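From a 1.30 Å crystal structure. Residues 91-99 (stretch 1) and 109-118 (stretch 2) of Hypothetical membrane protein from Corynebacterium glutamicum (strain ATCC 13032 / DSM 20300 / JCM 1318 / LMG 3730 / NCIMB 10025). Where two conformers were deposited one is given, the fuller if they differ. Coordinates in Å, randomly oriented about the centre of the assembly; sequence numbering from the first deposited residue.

Stretch 1 91-99: SGELIADVV
Stretch 2 109-118: NYGRTVVGTL

The apolar centre lies on the sheet face that carries Leu94, Ala96 and Val98. Val115 reaches this group although its CA-to-CB bond points sideways. Val115 CG2 is 3.8 Å from Val98 CG2 and 4.0 Å from Ala96 CB. Both valines have chi1 t. Next along, Leu94 (chi1 t, chi2 p) packs on Leu118 (chi1 m, chi2 t), with Leu94 CB 4.0 Å from Leu118 CD2. Gly116 and Gly92 add no side chain to this face. At the far end Val98 CG1 lies 4.2 Å from Tyr110 CD1; the tyrosine has chi1 m and chi2 88°, and its CB points toward the other strand.

The two backbones pair as antiparallel strands. Residues 91-99 form one extended strand. Residues 113-118 run antiparallel to it at 163°, with axes 4.3 Å apart at closest approach. Residues 109-111 are also antiparallel, at 169°, and the chain turns a corner at Arg112. The pairs are Gly92 with Leu118, Glu93 with Thr117, Leu94 with Gly116, Ile95 with Val114, Ala96 with Thr113, Asp97 with Arg112, and Val99 with Asn109.

Gly92 and Leu118 bond in both directions: Gly92 N to Leu118 O is 3.0 Å and Leu118 N to Gly92 O is 2.8 Å. Leu94 N donates to Gly116 O at 2.9 Å. A beta bulge follows, shifting the register by one between Leu94 and Ile95. Val115, at phi/psi -84/-31, leaves the extended conformation here. At the bulge Leu94 O accepts from Val115 N at 2.8 Å and, weakly, from Gly116 N at 3.4 Å. Regular pairing resumes with Ala96 N to Thr113 O at 3.0 Å and Thr113 N to Ala96 O at 2.8 Å.

Val98 N donates to Gly111 O at 3.1 Å, and Tyr110 N to Val98 O at 2.8 Å. Tyr110 (-78/-6) and Gly111 (68/-157) depart from strand geometry; the positive phi favours glycine.

The other face carries Glu93, Ile95, Asp97 and Val99. Ile95 (chi1 m, chi2 t) places CG1 4.0 Å from Val114 CG2. Ile95 CG2 lies over one face of the Arg112 guanidinium, 3.6 Å from Arg112 NE. Glu93 (m, t) has CD 3.7 Å from Val114 CG2.

The polar edge is the salt bridge. Arg112 extends with chi1 to chi3 t and chi4 81°, and Arg112 NH1 donates to Asp97 OD1 at 2.9 Å. Asp97 has chi1 m, and its OD1 meets the guanidinium at the edge. Finally, Asn109 (chi1 t) places OD1 3.6 Å from Val99 CG2; Asn109 OD1 also accepts from Gly111 N at 2.9 Å.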

# COMPACT_ATOMS: atom_id res chain seq x y z
N SER A 91 10.77 9.91 -6.26
CA SER A 91 10.81 8.50 -5.90
C SER A 91 10.41 8.36 -4.44
O SER A 91 10.31 9.34 -3.71
CB SER A 91 12.20 7.90 -6.13
OG SER A 91 13.15 8.51 -5.28
N GLY A 92 10.17 7.13 -4.02
CA GLY A 92 9.75 6.93 -2.65
C GLY A 92 9.57 5.47 -2.31
O GLY A 92 10.05 4.58 -3.01
N GLU A 93 8.85 5.25 -1.22
CA GLU A 93 8.63 3.92 -0.68
C GLU A 93 7.20 3.79 -0.19
O GLU A 93 6.64 4.72 0.39
CB GLU A 93 9.57 3.66 0.50
CG GLU A 93 11.04 3.65 0.12
CD GLU A 93 11.96 3.45 1.31
OE1 GLU A 93 11.59 3.86 2.43
OE2 GLU A 93 13.05 2.88 1.12
N LEU A 94 6.62 2.63 -0.43
CA LEU A 94 5.33 2.26 0.16
C LEU A 94 5.64 1.31 1.31
O LEU A 94 6.19 0.22 1.09
CB LEU A 94 4.45 1.60 -0.89
CG LEU A 94 3.05 1.20 -0.44
CD1 LEU A 94 2.30 2.37 0.17
CD2 LEU A 94 2.29 0.63 -1.63
N ILE A 95 5.34 1.74 2.53
CA ILE A 95 5.66 1.01 3.75
C ILE A 95 4.37 0.51 4.37
O ILE A 95 3.35 1.21 4.35
CB ILE A 95 6.42 1.95 4.71
CG1 ILE A 95 7.73 2.43 4.08
CG2 ILE A 95 6.66 1.30 6.06
CD1 ILE A 95 8.28 3.70 4.72
N ALA A 96 4.40 -0.69 4.95
CA ALA A 96 3.23 -1.22 5.64
C ALA A 96 3.70 -2.27 6.64
O ALA A 96 4.82 -2.78 6.56
CB ALA A 96 2.23 -1.83 4.67
N ASP A 97 2.82 -2.58 7.60
CA ASP A 97 2.98 -3.72 8.48
C ASP A 97 2.36 -4.93 7.80
O ASP A 97 1.19 -4.88 7.40
CB ASP A 97 2.25 -3.49 9.81
CG ASP A 97 2.67 -2.21 10.51
OD1 ASP A 97 3.77 -1.70 10.22
OD2 ASP A 97 1.88 -1.72 11.35
N VAL A 98 3.12 -6.01 7.65
CA VAL A 98 2.68 -7.15 6.85
C VAL A 98 2.88 -8.45 7.62
O VAL A 98 3.98 -8.71 8.12
CB VAL A 98 3.41 -7.23 5.50
CG1 VAL A 98 2.92 -8.44 4.69
CG2 VAL A 98 3.22 -5.94 4.72
N VAL A 99 1.83 -9.27 7.67
CA VAL A 99 1.89 -10.64 8.16
C VAL A 99 1.30 -11.53 7.08
O VAL A 99 0.21 -11.23 6.56
CB VAL A 99 1.09 -10.83 9.47
CG1 VAL A 99 1.20 -12.26 9.97
CG2 VAL A 99 1.54 -9.82 10.52
N ASN A 109 5.56 -12.79 10.44
CA ASN A 109 5.35 -11.37 10.68
C ASN A 109 6.56 -10.64 10.12
O ASN A 109 7.66 -10.73 10.68
CB ASN A 109 5.20 -11.12 12.18
CG ASN A 109 4.72 -9.70 12.48
OD1 ASN A 109 4.78 -8.82 11.62
ND2 ASN A 109 4.24 -9.48 13.71
N TYR A 110 6.37 -9.94 9.00
CA TYR A 110 7.44 -9.17 8.38
C TYR A 110 7.68 -7.85 9.08
O TYR A 110 8.64 -7.15 8.75
CB TYR A 110 7.14 -8.95 6.89
CG TYR A 110 7.15 -10.24 6.12
CD1 TYR A 110 6.00 -11.02 6.01
CD2 TYR A 110 8.33 -10.71 5.54
CE1 TYR A 110 6.03 -12.22 5.34
CE2 TYR A 110 8.36 -11.91 4.86
CZ TYR A 110 7.21 -12.67 4.77
OH TYR A 110 7.23 -13.87 4.10
N GLY A 111 6.83 -7.51 10.05
CA GLY A 111 6.94 -6.24 10.72
C GLY A 111 6.59 -5.10 9.78
O GLY A 111 5.90 -5.26 8.77
N ARG A 112 7.10 -3.93 10.13
CA ARG A 112 6.94 -2.75 9.29
C ARG A 112 8.03 -2.77 8.24
O ARG A 112 9.22 -2.78 8.57
CB ARG A 112 7.02 -1.48 10.14
CG ARG A 112 6.63 -0.25 9.37
CD ARG A 112 6.07 0.84 10.27
NE ARG A 112 5.55 1.93 9.46
CZ ARG A 112 4.35 1.93 8.87
NH1 ARG A 112 3.54 0.89 9.02
NH2 ARG A 112 3.97 2.95 8.13
N THR A 113 7.64 -2.80 6.97
CA THR A 113 8.58 -3.10 5.90
C THR A 113 8.23 -2.30 4.65
O THR A 113 7.07 -1.92 4.44
CB THR A 113 8.55 -4.61 5.58
OG1 THR A 113 9.60 -4.93 4.67
CG2 THR A 113 7.20 -5.02 4.97
N VAL A 114 9.24 -2.04 3.83
CA VAL A 114 8.97 -1.49 2.50
C VAL A 114 8.36 -2.59 1.64
O VAL A 114 9.00 -3.61 1.39
CB VAL A 114 10.25 -0.92 1.88
CG1 VAL A 114 9.99 -0.44 0.46
CG2 VAL A 114 10.80 0.20 2.74
N VAL A 115 7.11 -2.38 1.22
CA VAL A 115 6.42 -3.33 0.34
C VAL A 115 6.79 -3.08 -1.12
O VAL A 115 6.80 -4.01 -1.93
CB VAL A 115 4.90 -3.23 0.57
CG1 VAL A 115 4.11 -4.03 -0.46
CG2 VAL A 115 4.56 -3.71 1.96
N GLY A 116 7.07 -1.84 -1.48
CA GLY A 116 7.46 -1.52 -2.84
C GLY A 116 8.15 -0.18 -2.94
O GLY A 116 7.99 0.68 -2.07
N THR A 117 8.94 -0.04 -3.99
CA THR A 117 9.54 1.25 -4.29
C THR A 117 8.65 2.02 -5.25
O THR A 117 8.02 1.45 -6.15
CB THR A 117 10.95 1.09 -4.85
OG1 THR A 117 10.92 0.16 -5.93
CG2 THR A 117 11.90 0.57 -3.78
N LEU A 118 8.58 3.32 -5.03
CA LEU A 118 7.69 4.19 -5.77
C LEU A 118 8.47 5.03 -6.78
O LEU A 118 9.51 5.60 -6.47
CB LEU A 118 6.97 5.16 -4.83
CG LEU A 118 6.12 4.49 -3.76
CD1 LEU A 118 5.39 5.54 -2.94
CD2 LEU A 118 5.14 3.51 -4.38